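Side-chain contacts in LYND (Lyngbya aestuarii, PDB 4V1T), which probably catalyses the ATP-dependent cyclodehydration of cysteine residues in ribosomal precursor peptides to thiazolines, as a YcaO-family heterocyclase: residues 434-439 / 720-725; 495-498 / 503-506; 30-35 / 78-83; 86-91 / 105-110; 651-656 / 663-668. All blocks are in the same frame, centred on the assembly; numbering follows the deposited sequence.

The five contacts fall in two regions of the chain. Contacts 1, 2 and 5 belong to the YcaO cyclodehydratase region, contacts 3 and 4 to the N-terminal part, where their segments follow one another in sequence. Contact 1 is a buried salt-bridge network between loops; contact 2, whose centre lies about 15 Å away, is a buried beta hairpin held by backbone bonds and an aromatic pair, and the two touch where Pro437 meets Pro495. Contact 3, also buried, relies on rings and a leucine, without hydrogen bonds between its segments. Contacts 4 and 5 are partly buried, and both rest on aliphatic carbons meeting beside a helix.

Contact 1 (434-439 / 720-725); sequences GDEPRK and QTRPDI
Both terminal nitrogens of Arg722 close end-on around a single oxygen, OE2 of Glu436, and this double grip is the compact part of the contact. Arg722 NH1 donates to Glu436 OE2 at 2.9 Å, and Arg722 NH2 reaches the same OE2 at 3.0 Å; both bonds are bent, as befits two N-H groups converging on one atom. That oxygen lies near the guanidinium plane, yet the carboxylate plane stands at 76° to it, with NH2 on the anti lone pair and NH1 coming from above the carboxylate. A bend at chi2 (74°) lets the other oxygen, Glu436 OE1, accept from the backbone N of Gly434 at 2.9 Å on its syn lone pair. Beyond the segments, Gln433 N also donates to OE2, and Ser429 O takes a bond from NH2.

The looser side belongs to the partly exposed Asp435. Its carboxylate is nearly coplanar with the guanidinium, but OD1 stays 3.4 Å from Arg722 NH1, a salt bridge without a hydrogen bond. A water fills in, donating to Asp435 OD2 at 2.8 Å and accepting from Arg722 NH1 at 3.1 Å. Leu320 of helix 319-324 touches both Asp435 and Arg722.

A glutamine at Glu436 would probably leave the buried guanidinium with just the longer salt bridge to Asp435 across this contact. The network ties the loop after helix 413-429 to the one joining strands 716-719 and 728-733, and its two carboxylates around one guanidinium probably offset the cost of burying that charge.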
# COMPACT_ATOMS: atom_id res chain seq x y z
N GLY B 434 19.45 9.97 25.93
CA GLY B 434 19.90 10.10 27.31
C GLY B 434 20.18 8.77 28.00
O GLY B 434 20.53 8.75 29.18
N ASP B 435 20.05 7.66 27.28
CA ASP B 435 20.29 6.32 27.83
C ASP B 435 21.44 5.60 27.14
O ASP B 435 21.62 4.41 27.32
CB ASP B 435 19.01 5.48 27.72
CG ASP B 435 18.57 5.29 26.28
OD1 ASP B 435 19.08 6.00 25.39
OD2 ASP B 435 17.69 4.42 26.04
N GLU B 436 22.21 6.34 26.35
CA GLU B 436 23.29 5.75 25.58
C GLU B 436 24.46 5.40 26.49
O GLU B 436 24.68 6.07 27.52
CB GLU B 436 23.75 6.73 24.49
CG GLU B 436 22.76 6.96 23.36
CD GLU B 436 21.58 7.83 23.76
OE1 GLU B 436 21.58 8.36 24.88
OE2 GLU B 436 20.64 7.97 22.94
N PRO B 437 25.23 4.35 26.12
CA PRO B 437 26.36 3.92 26.95
C PRO B 437 27.38 5.03 27.15
O PRO B 437 27.94 5.55 26.19
CB PRO B 437 26.96 2.76 26.15
CG PRO B 437 26.48 2.94 24.76
CD PRO B 437 25.12 3.54 24.90
N ARG B 438 27.61 5.38 28.42
CA ARG B 438 28.43 6.53 28.77
C ARG B 438 29.22 6.26 30.04
O ARG B 438 28.76 5.52 30.92
CB ARG B 438 27.54 7.75 29.03
CG ARG B 438 27.13 8.51 27.80
CD ARG B 438 26.10 9.56 28.17
NE ARG B 438 24.85 8.94 28.61
CZ ARG B 438 23.86 9.60 29.19
NH1 ARG B 438 23.97 10.89 29.42
NH2 ARG B 438 22.77 8.95 29.55
N LYS B 439 30.39 6.88 30.12
CA LYS B 439 31.18 6.89 31.34
C LYS B 439 31.89 8.24 31.46
O LYS B 439 32.54 8.68 30.52
CB LYS B 439 32.19 5.74 31.36
CG LYS B 439 32.90 5.58 32.69
CD LYS B 439 33.52 4.20 32.85
CE LYS B 439 34.66 3.98 31.88
NZ LYS B 439 35.34 2.68 32.12
N GLN B 720 23.90 1.82 17.37
CA GLN B 720 22.84 2.74 17.75
C GLN B 720 21.46 2.09 17.69
O GLN B 720 20.44 2.76 17.81
CB GLN B 720 22.86 3.96 16.82
CG GLN B 720 24.15 4.76 16.85
CD GLN B 720 24.14 5.91 15.87
OE1 GLN B 720 23.56 5.82 14.78
NE2 GLN B 720 24.77 7.02 16.25
N THR B 721 21.42 0.77 17.48
CA THR B 721 20.16 0.05 17.34
C THR B 721 19.27 0.22 18.57
O THR B 721 19.69 -0.06 19.70
CB THR B 721 20.41 -1.44 17.11
OG1 THR B 721 21.23 -1.62 15.95
CG2 THR B 721 19.09 -2.19 16.92
N ARG B 722 18.05 0.69 18.35
CA ARG B 722 17.08 0.84 19.43
C ARG B 722 16.15 -0.37 19.41
O ARG B 722 15.60 -0.69 18.36
CB ARG B 722 16.29 2.13 19.25
CG ARG B 722 17.15 3.35 18.95
CD ARG B 722 17.91 3.85 20.17
NE ARG B 722 18.89 4.88 19.83
CZ ARG B 722 19.48 5.68 20.72
NH1 ARG B 722 19.20 5.59 22.02
NH2 ARG B 722 20.36 6.57 20.32
N PRO B 723 15.98 -1.06 20.56
CA PRO B 723 15.19 -2.30 20.56
C PRO B 723 13.74 -2.11 20.13
O PRO B 723 13.15 -3.04 19.58
CB PRO B 723 15.23 -2.76 22.02
CG PRO B 723 16.41 -2.07 22.61
CD PRO B 723 16.52 -0.77 21.89
N ASP B 724 13.17 -0.94 20.40
CA ASP B 724 11.80 -0.64 19.99
C ASP B 724 11.70 -0.34 18.49
O ASP B 724 10.59 -0.25 17.94
CB ASP B 724 11.26 0.56 20.80
CG ASP B 724 12.11 1.81 20.64
OD1 ASP B 724 13.33 1.68 20.47
OD2 ASP B 724 11.54 2.92 20.71
N ILE B 725 12.84 -0.17 17.84
CA ILE B 725 12.91 0.04 16.39
C ILE B 725 13.15 -1.27 15.66
O ILE B 725 12.43 -1.60 14.71
CB ILE B 725 14.04 1.03 16.03
CG1 ILE B 725 13.76 2.40 16.64
CG2 ILE B 725 14.21 1.14 14.52
CD1 ILE B 725 12.52 3.09 16.11
O HOH W 1 16.81 4.14 23.42

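Contact 2 (495-498 / 503-506); sequences PVWS and THKY
The carbonyl oxygen of Val496 takes the N-H of Lys505 at 2.8 Å, nearly head-on, and is also approached by the CA-H of His504. It lies within an antiparallel beta hairpin, strands 491-498 and 503-508, that forms part of the sheet of the YcaO region. The pair is completed by Val496 N, which donates to Lys505 O at 2.9 Å, and at the next hydrogen-bonded pair Ser498 N meets Thr503 O at 2.8 Å.

On the face that carries Pro495, Trp497, His504 and Tyr506, two rings form a T-shaped (edge-to-face) pair. The benzene edge of Trp497 points into the His504 imidazole, CE3 standing 3.4 Å above the centre of the His504 ring, with the planes at 79°. This follows from chi1 of Trp497 (-170°), which sets the indole anti to its own backbone nitrogen and lays it against the neighbouring strand. Substituting an alanine for His504 would probably deprive the Trp497 edge of its aromatic face and leave the indole freer to shift. Farther along, Pro495 CB packs on Tyr506 CE1 at 3.8 Å.

On the other face, side chains meet those of strand 716-719, which pairs with strand 491-498 in the same sheet: Val496 rests on Leu716 and Ile718, and Leu716 also meets Ser498 and Lys505, while the hydroxyl of Ser498 bonds to Glu714. Toward the turn, the bond from Thr503 N to Ser498 O is weak, and that same nitrogen sits 3.8 Å above the Trp497 ring plane, displaced toward the rim.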
# COMPACT_ATOMS: atom_id res chain seq x y z
N PRO B 495 31.69 3.91 24.81
CA PRO B 495 32.46 2.78 24.32
C PRO B 495 32.12 2.44 22.88
O PRO B 495 30.95 2.40 22.51
CB PRO B 495 32.06 1.63 25.25
CG PRO B 495 30.71 1.99 25.73
CD PRO B 495 30.73 3.49 25.86
N VAL B 496 33.16 2.20 22.08
CA VAL B 496 33.00 1.81 20.69
C VAL B 496 33.83 0.56 20.44
O VAL B 496 34.91 0.39 21.03
CB VAL B 496 33.45 2.93 19.73
CG1 VAL B 496 32.61 4.18 19.93
CG2 VAL B 496 34.92 3.26 19.92
N TRP B 497 33.32 -0.32 19.59
CA TRP B 497 34.00 -1.58 19.31
C TRP B 497 34.99 -1.41 18.17
O TRP B 497 34.61 -1.07 17.06
CB TRP B 497 32.99 -2.69 18.99
CG TRP B 497 33.63 -4.06 18.93
CD1 TRP B 497 33.91 -4.78 17.82
CD2 TRP B 497 34.10 -4.83 20.05
NE1 TRP B 497 34.52 -5.97 18.17
CE2 TRP B 497 34.64 -6.02 19.53
CE3 TRP B 497 34.10 -4.63 21.43
CZ2 TRP B 497 35.18 -7.01 20.35
CZ3 TRP B 497 34.65 -5.61 22.24
CH2 TRP B 497 35.18 -6.78 21.70
N SER B 498 36.26 -1.67 18.46
CA SER B 498 37.30 -1.69 17.44
C SER B 498 37.32 -3.06 16.79
O SER B 498 37.58 -4.05 17.46
CB SER B 498 38.68 -1.38 18.03
OG SER B 498 39.68 -1.42 17.03
N THR B 503 38.43 -4.97 20.54
CA THR B 503 38.29 -4.51 21.91
C THR B 503 37.55 -3.18 21.94
O THR B 503 37.22 -2.63 20.90
CB THR B 503 39.66 -4.34 22.58
OG1 THR B 503 39.47 -4.05 23.97
CG2 THR B 503 40.46 -3.22 21.93
N HIS B 504 37.30 -2.67 23.14
CA HIS B 504 36.58 -1.41 23.29
C HIS B 504 37.53 -0.23 23.33
O HIS B 504 38.50 -0.23 24.06
CB HIS B 504 35.73 -1.42 24.56
CG HIS B 504 34.48 -2.25 24.46
ND1 HIS B 504 33.41 -1.88 23.67
CD2 HIS B 504 34.13 -3.42 25.04
CE1 HIS B 504 32.46 -2.78 23.78
NE2 HIS B 504 32.87 -3.73 24.60
N LYS B 505 37.25 0.77 22.50
CA LYS B 505 37.89 2.08 22.59
C LYS B 505 36.85 3.08 23.08
O LYS B 505 35.72 2.70 23.41
CB LYS B 505 38.47 2.49 21.25
CG LYS B 505 39.53 1.54 20.69
CD LYS B 505 40.73 1.42 21.61
CE LYS B 505 41.90 0.72 20.91
NZ LYS B 505 42.82 1.70 20.28
N TYR B 506 37.22 4.36 23.12
CA TYR B 506 36.33 5.40 23.61
C TYR B 506 36.41 6.68 22.78
O TYR B 506 37.50 7.21 22.53
CB TYR B 506 36.63 5.74 25.07
CG TYR B 506 36.26 4.65 26.03
CD1 TYR B 506 34.96 4.53 26.51
CD2 TYR B 506 37.20 3.73 26.46
CE1 TYR B 506 34.61 3.53 27.39
CE2 TYR B 506 36.87 2.72 27.34
CZ TYR B 506 35.57 2.62 27.81
OH TYR B 506 35.25 1.61 28.69

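Contact 3 (30-35 / 78-83); sequences ANHALT and KGYLTE
Tyr80 carries most of the contact, driving the edge of its ring against the imidazole of His32 while Leu34 lies along one of its faces. Its CG stands opposite the carbonyl carbon and beside the backbone N (chi1 -66°), which directs the ring at strand 31-35. The two rings form a T-shaped (edge-to-face) pair with planes at 81° and centroids 5.2 Å apart. Tyr80 CE1 stands 3.4 Å above the His32 ring plane, displaced toward its rim, and the hydroxyl beyond it approaches closely, Tyr80 OH lying 3.0 Å from His32 CD2. This is a carbon-oxygen approach; no hydrogen bond joins the two segments.

Leu34 adds a methyl, CD2, over one face of the phenol ring, 4.2 Å from Tyr80 CE2; the leucine and the tyrosine run alongside each other, pointing opposite ways. The other face of the ring has the carbonyl oxygen of Lys78 above it, near the rim. Just before Tyr80, Gly79 ends helix 65-78 in a Schellman motif, its positive phi turning the chain out of the helix.

The contact thus joins two parts of the winged helix-turn-helix domain. His32 also meets the ring of Phe13, and a strand of a different protein chain pairs antiparallel with residues 32-35, as in leader-peptide binding by related domains. Leu75 of helix 65-78 packs against both Leu34 and Tyr80, and strand 22-26 lends Val23 to Leu34 and Leu25 to Tyr80.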
# COMPACT_ATOMS: atom_id res chain seq x y z
N ALA B 30 -19.98 -12.43 6.23
CA ALA B 30 -19.68 -13.80 5.85
C ALA B 30 -20.97 -14.55 5.48
O ALA B 30 -22.05 -14.28 6.02
CB ALA B 30 -18.94 -14.52 6.97
N ASN B 31 -20.85 -15.49 4.56
CA ASN B 31 -21.97 -16.29 4.09
C ASN B 31 -21.67 -17.78 4.25
O ASN B 31 -20.54 -18.20 4.05
CB ASN B 31 -22.27 -15.97 2.63
CG ASN B 31 -22.88 -14.59 2.44
OD1 ASN B 31 -23.71 -14.16 3.24
ND2 ASN B 31 -22.47 -13.90 1.39
N HIS B 32 -22.69 -18.55 4.61
CA HIS B 32 -22.54 -19.99 4.82
C HIS B 32 -23.70 -20.77 4.21
O HIS B 32 -24.82 -20.27 4.10
CB HIS B 32 -22.46 -20.32 6.30
CG HIS B 32 -21.23 -19.80 6.97
ND1 HIS B 32 -21.14 -18.52 7.49
CD2 HIS B 32 -20.04 -20.39 7.22
CE1 HIS B 32 -19.94 -18.35 8.02
NE2 HIS B 32 -19.26 -19.47 7.87
N ALA B 33 -23.41 -22.01 3.81
CA ALA B 33 -24.42 -22.90 3.26
C ALA B 33 -24.41 -24.22 4.01
O ALA B 33 -23.36 -24.85 4.16
CB ALA B 33 -24.18 -23.13 1.78
N LEU B 34 -25.57 -24.61 4.52
CA LEU B 34 -25.75 -25.93 5.10
C LEU B 34 -26.49 -26.83 4.12
O LEU B 34 -27.46 -26.40 3.47
CB LEU B 34 -26.53 -25.85 6.40
CG LEU B 34 -26.01 -24.89 7.47
CD1 LEU B 34 -27.09 -24.61 8.48
CD2 LEU B 34 -24.79 -25.47 8.16
N THR B 35 -26.04 -28.08 4.01
CA THR B 35 -26.69 -29.05 3.14
C THR B 35 -27.27 -30.18 3.98
O THR B 35 -26.58 -30.77 4.80
CB THR B 35 -25.71 -29.62 2.10
OG1 THR B 35 -25.08 -28.55 1.40
CG2 THR B 35 -26.45 -30.53 1.10
N LYS B 78 -19.46 -26.80 14.96
CA LYS B 78 -18.98 -25.98 13.84
C LYS B 78 -19.19 -24.49 14.12
O LYS B 78 -18.77 -23.64 13.33
CB LYS B 78 -19.67 -26.39 12.53
CG LYS B 78 -18.93 -27.47 11.74
CD LYS B 78 -18.95 -28.82 12.44
CE LYS B 78 -17.99 -29.82 11.78
NZ LYS B 78 -17.88 -31.10 12.54
N GLY B 79 -19.84 -24.18 15.23
CA GLY B 79 -19.95 -22.80 15.69
C GLY B 79 -21.13 -22.02 15.15
O GLY B 79 -21.13 -20.80 15.18
N TYR B 80 -22.14 -22.72 14.65
CA TYR B 80 -23.33 -22.08 14.09
C TYR B 80 -24.43 -21.93 15.13
O TYR B 80 -25.23 -21.01 15.06
CB TYR B 80 -23.88 -22.91 12.92
CG TYR B 80 -22.96 -22.96 11.74
CD1 TYR B 80 -22.76 -21.84 10.94
CD2 TYR B 80 -22.29 -24.12 11.40
CE1 TYR B 80 -21.91 -21.88 9.85
CE2 TYR B 80 -21.45 -24.17 10.30
CZ TYR B 80 -21.27 -23.04 9.53
OH TYR B 80 -20.44 -23.06 8.43
N LEU B 81 -24.46 -22.84 16.10
CA LEU B 81 -25.52 -22.85 17.10
C LEU B 81 -25.03 -22.16 18.36
O LEU B 81 -23.84 -22.21 18.68
CB LEU B 81 -25.95 -24.28 17.42
CG LEU B 81 -27.19 -24.44 18.31
CD1 LEU B 81 -28.44 -24.03 17.56
CD2 LEU B 81 -27.31 -25.88 18.80
N THR B 82 -25.95 -21.51 19.07
CA THR B 82 -25.63 -20.90 20.35
C THR B 82 -26.86 -20.77 21.23
O THR B 82 -27.99 -20.83 20.76
CB THR B 82 -24.96 -19.51 20.17
OG1 THR B 82 -24.54 -19.00 21.44
CG2 THR B 82 -25.92 -18.51 19.51
N GLU B 83 -26.61 -20.59 22.51
CA GLU B 83 -27.65 -20.26 23.46
C GLU B 83 -28.08 -18.81 23.22
O GLU B 83 -27.24 -17.95 22.95
CB GLU B 83 -27.11 -20.42 24.88
CG GLU B 83 -28.13 -20.82 25.93
CD GLU B 83 -27.58 -20.70 27.33
OE1 GLU B 83 -26.34 -20.62 27.48
OE2 GLU B 83 -28.39 -20.66 28.29

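Contact 4 (86-91 / 105-110); sequences PELSSE and VAAEAL
Ala107 is the first residue along segment 105-110 to make a firm contact with segment 86-91, its methyl meeting two side chains at once. Glu87 reaches it with its aliphatic part: CG stands beside the Ala107 CB at 3.9 Å, placed there by a chi1 of 52° that puts CG between the backbone N and the carbonyl carbon. Leu88 comes with a branch end, its CD1 likewise 3.9 Å from Ala107 CB.

One residue on, Glu108 sets out away from segment 86-91, but its end comes back nearer; its OE1 remains 5.9 Å from Glu87 OE1, so the like charges do not touch, and Arg111 forms a long, weak ion pair with Glu87. Three residues past Ala107, Leu110 offers CD1 to the other branch of Leu88, whose CD2 lies 4.4 Å away, and Leu110 also packs on Trp96 of helix 90-98 and Ile268 of helix 250-275.

Directly after Leu88, the hydroxyl of Ser89 bonds to the backbone N of Val92. The motif is a serine N-cap at the start of helix 90-98, and the leucine ahead of it, packed on Ala107 and Leu110, joins that helix start to helix 103-109.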
# COMPACT_ATOMS: atom_id res chain seq x y z
N PRO B 86 -31.69 -13.84 26.64
CA PRO B 86 -32.98 -13.13 26.68
C PRO B 86 -32.85 -11.64 26.92
O PRO B 86 -33.69 -10.87 26.45
CB PRO B 86 -33.70 -13.80 27.85
CG PRO B 86 -33.08 -15.13 27.99
CD PRO B 86 -31.65 -14.95 27.60
N GLU B 87 -31.82 -11.23 27.65
CA GLU B 87 -31.68 -9.84 28.07
C GLU B 87 -31.11 -8.95 26.98
O GLU B 87 -30.98 -7.74 27.17
CB GLU B 87 -30.81 -9.73 29.33
CG GLU B 87 -29.47 -10.43 29.25
CD GLU B 87 -29.52 -11.86 29.73
OE1 GLU B 87 -29.66 -12.08 30.95
OE2 GLU B 87 -29.45 -12.77 28.88
N LEU B 88 -30.76 -9.53 25.84
CA LEU B 88 -30.22 -8.76 24.71
C LEU B 88 -31.22 -8.68 23.56
O LEU B 88 -31.89 -9.67 23.26
CB LEU B 88 -28.93 -9.39 24.20
CG LEU B 88 -27.73 -9.43 25.14
CD1 LEU B 88 -26.60 -10.19 24.48
CD2 LEU B 88 -27.29 -8.04 25.54
N SER B 89 -31.31 -7.53 22.92
CA SER B 89 -32.09 -7.40 21.70
C SER B 89 -31.46 -8.28 20.61
O SER B 89 -30.30 -8.65 20.69
CB SER B 89 -32.13 -5.94 21.24
OG SER B 89 -30.89 -5.54 20.69
N SER B 90 -32.24 -8.60 19.59
CA SER B 90 -31.73 -9.41 18.49
C SER B 90 -30.59 -8.69 17.77
O SER B 90 -29.63 -9.32 17.32
CB SER B 90 -32.85 -9.75 17.50
OG SER B 90 -33.49 -8.57 17.05
N GLU B 91 -30.68 -7.36 17.70
CA GLU B 91 -29.68 -6.56 17.01
C GLU B 91 -28.35 -6.53 17.75
O GLU B 91 -27.28 -6.65 17.14
CB GLU B 91 -30.18 -5.14 16.79
CG GLU B 91 -31.23 -5.01 15.68
CD GLU B 91 -32.64 -4.91 16.24
OE1 GLU B 91 -32.95 -5.59 17.24
OE2 GLU B 91 -33.44 -4.14 15.67
N VAL B 105 -22.65 -14.89 26.89
CA VAL B 105 -21.32 -14.47 27.34
C VAL B 105 -21.15 -12.96 27.22
O VAL B 105 -20.58 -12.32 28.11
CB VAL B 105 -20.20 -15.18 26.55
CG1 VAL B 105 -18.84 -14.60 26.90
CG2 VAL B 105 -20.23 -16.68 26.82
N ALA B 106 -21.63 -12.40 26.12
CA ALA B 106 -21.55 -10.96 25.89
C ALA B 106 -22.37 -10.21 26.92
O ALA B 106 -21.95 -9.17 27.42
CB ALA B 106 -22.02 -10.61 24.49
N ALA B 107 -23.55 -10.73 27.22
CA ALA B 107 -24.44 -10.08 28.18
C ALA B 107 -23.80 -9.98 29.56
O ALA B 107 -23.95 -8.97 30.25
CB ALA B 107 -25.75 -10.86 28.27
N GLU B 108 -23.07 -11.02 29.95
CA GLU B 108 -22.41 -11.03 31.25
C GLU B 108 -21.23 -10.05 31.27
O GLU B 108 -21.02 -9.32 32.24
CB GLU B 108 -21.93 -12.44 31.59
CG GLU B 108 -22.02 -12.79 33.08
CD GLU B 108 -23.44 -13.01 33.55
OE1 GLU B 108 -24.26 -13.55 32.77
OE2 GLU B 108 -23.73 -12.66 34.71
N ALA B 109 -20.46 -10.03 30.19
CA ALA B 109 -19.31 -9.14 30.09
C ALA B 109 -19.72 -7.68 30.17
O ALA B 109 -19.00 -6.85 30.74
CB ALA B 109 -18.56 -9.40 28.81
N LEU B 110 -20.87 -7.36 29.60
CA LEU B 110 -21.36 -5.99 29.55
C LEU B 110 -21.77 -5.45 30.92
O LEU B 110 -21.98 -4.25 31.08
CB LEU B 110 -22.53 -5.88 28.57
CG LEU B 110 -22.21 -5.99 27.08
CD1 LEU B 110 -23.49 -6.01 26.26
CD2 LEU B 110 -21.32 -4.86 26.62

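Contact 5 (651-656 / 663-668); sequences VPDENL and WLITEK
Chi1 of 165° and chi2 of 169° stretch Ile665 away from its backbone nitrogen, carrying its CD1 methyl to the side of Asp653. The approach is to the methylene first, Ile665 CD1 lying 4.0 Å from Asp653 CB. CD1 and CG1 of Ile665 also both pass Asp653 OD2 at 4.1 Å, without any polar bond, and the two side chains meet at an oblique angle.

The second meeting is apolar throughout. Leu656 CD1 comes 4.3 Å from Leu664 CB, touching the root of that side chain. Both leucines are buried and lean on Leu648 of helix 630-649, so three leucines gather where the loop after that helix passes helix 661-666. Ile665, one residue on from Leu664, is exposed and touches Asp653 instead.

The loop containing residues 651-656, which follows helix 630-649 in the chain, is thereby held against helix 661-666 in the YcaO region. Polar work on Asp653 is done elsewhere: OD1 forms a salt bridge with Arg619, and OD2 a hydrogen bond with Ser616. With both carboxylate oxygens engaged in this way, the aspartate is fixed by outside partners and presents its carbon to Ile665, and the contact proper consists of van der Waals packing with no hydrogen bond between the segments.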
# COMPACT_ATOMS: atom_id res chain seq x y z
N VAL B 651 11.51 23.10 -10.93
CA VAL B 651 11.36 24.29 -10.10
C VAL B 651 12.15 25.45 -10.72
O VAL B 651 13.30 25.26 -11.10
CB VAL B 651 11.90 24.04 -8.68
CG1 VAL B 651 11.64 25.26 -7.80
CG2 VAL B 651 11.25 22.80 -8.07
N PRO B 652 11.54 26.65 -10.82
CA PRO B 652 12.32 27.77 -11.36
C PRO B 652 13.29 28.36 -10.34
O PRO B 652 13.14 28.12 -9.14
CB PRO B 652 11.24 28.81 -11.73
CG PRO B 652 9.92 28.11 -11.54
CD PRO B 652 10.17 27.06 -10.51
N ASP B 653 14.27 29.12 -10.81
CA ASP B 653 15.31 29.68 -9.95
C ASP B 653 14.74 30.52 -8.81
O ASP B 653 15.30 30.56 -7.71
CB ASP B 653 16.30 30.51 -10.77
CG ASP B 653 17.04 29.68 -11.82
OD1 ASP B 653 16.92 28.43 -11.79
OD2 ASP B 653 17.73 30.26 -12.68
N GLU B 654 13.61 31.17 -9.07
CA GLU B 654 12.98 32.05 -8.09
C GLU B 654 12.49 31.28 -6.87
O GLU B 654 12.77 31.66 -5.74
CB GLU B 654 11.79 32.79 -8.71
CG GLU B 654 12.12 33.61 -9.95
CD GLU B 654 12.10 32.78 -11.22
OE1 GLU B 654 12.98 31.89 -11.37
OE2 GLU B 654 11.21 33.01 -12.06
N ASN B 655 11.77 30.20 -7.12
CA ASN B 655 11.13 29.44 -6.06
C ASN B 655 12.03 28.37 -5.48
O ASN B 655 11.62 27.62 -4.60
CB ASN B 655 9.83 28.81 -6.56
CG ASN B 655 8.94 29.81 -7.26
OD1 ASN B 655 8.62 29.66 -8.43
ND2 ASN B 655 8.54 30.86 -6.54
N LEU B 656 13.27 28.30 -5.94
CA LEU B 656 14.21 27.34 -5.39
C LEU B 656 14.46 27.60 -3.92
O LEU B 656 14.71 28.71 -3.51
CB LEU B 656 15.53 27.40 -6.12
CG LEU B 656 15.78 26.37 -7.19
CD1 LEU B 656 17.20 26.53 -7.69
CD2 LEU B 656 15.59 24.98 -6.63
N TRP B 663 24.57 27.72 -5.27
CA TRP B 663 25.38 26.87 -6.12
C TRP B 663 24.67 26.53 -7.43
O TRP B 663 25.26 26.59 -8.51
CB TRP B 663 25.74 25.60 -5.37
CG TRP B 663 26.22 24.51 -6.27
CD1 TRP B 663 25.46 23.55 -6.88
CD2 TRP B 663 27.58 24.26 -6.65
NE1 TRP B 663 26.27 22.72 -7.61
CE2 TRP B 663 27.57 23.14 -7.50
CE3 TRP B 663 28.80 24.88 -6.36
CZ2 TRP B 663 28.73 22.63 -8.06
CZ3 TRP B 663 29.95 24.37 -6.92
CH2 TRP B 663 29.91 23.26 -7.76
N LEU B 664 23.39 26.18 -7.32
CA LEU B 664 22.61 25.72 -8.46
C LEU B 664 22.38 26.81 -9.51
O LEU B 664 22.49 26.56 -10.71
CB LEU B 664 21.27 25.16 -7.99
CG LEU B 664 21.34 23.80 -7.29
CD1 LEU B 664 20.07 23.53 -6.48
CD2 LEU B 664 21.55 22.69 -8.30
N ILE B 665 22.08 28.02 -9.05
CA ILE B 665 21.76 29.11 -9.98
C ILE B 665 23.02 29.79 -10.50
O ILE B 665 23.07 30.20 -11.66
CB ILE B 665 20.80 30.16 -9.34
CG1 ILE B 665 20.77 31.45 -10.17
CG2 ILE B 665 21.21 30.51 -7.92
CD1 ILE B 665 19.67 32.42 -9.78
N THR B 666 24.04 29.92 -9.65
CA THR B 666 25.22 30.72 -9.98
C THR B 666 26.32 29.95 -10.70
O THR B 666 26.82 30.39 -11.74
CB THR B 666 25.85 31.38 -8.73
OG1 THR B 666 26.32 30.38 -7.82
CG2 THR B 666 24.85 32.29 -8.02
N GLU B 667 26.72 28.81 -10.15
CA GLU B 667 27.95 28.17 -10.57
C GLU B 667 27.86 27.50 -11.93
O GLU B 667 26.84 26.91 -12.28
CB GLU B 667 28.39 27.14 -9.53
CG GLU B 667 28.72 27.73 -8.18
CD GLU B 667 29.65 28.92 -8.29
OE1 GLU B 667 30.73 28.77 -8.90
OE2 GLU B 667 29.30 30.00 -7.78
N LYS B 668 28.95 27.58 -12.66
CA LYS B 668 29.04 27.04 -14.01
C LYS B 668 30.16 26.01 -14.11
O LYS B 668 31.03 25.91 -13.25
CB LYS B 668 29.29 28.16 -15.02
CG LYS B 668 28.04 28.91 -15.44
CD LYS B 668 28.20 30.42 -15.31
CE LYS B 668 27.20 31.18 -16.16
NZ LYS B 668 25.84 30.55 -16.15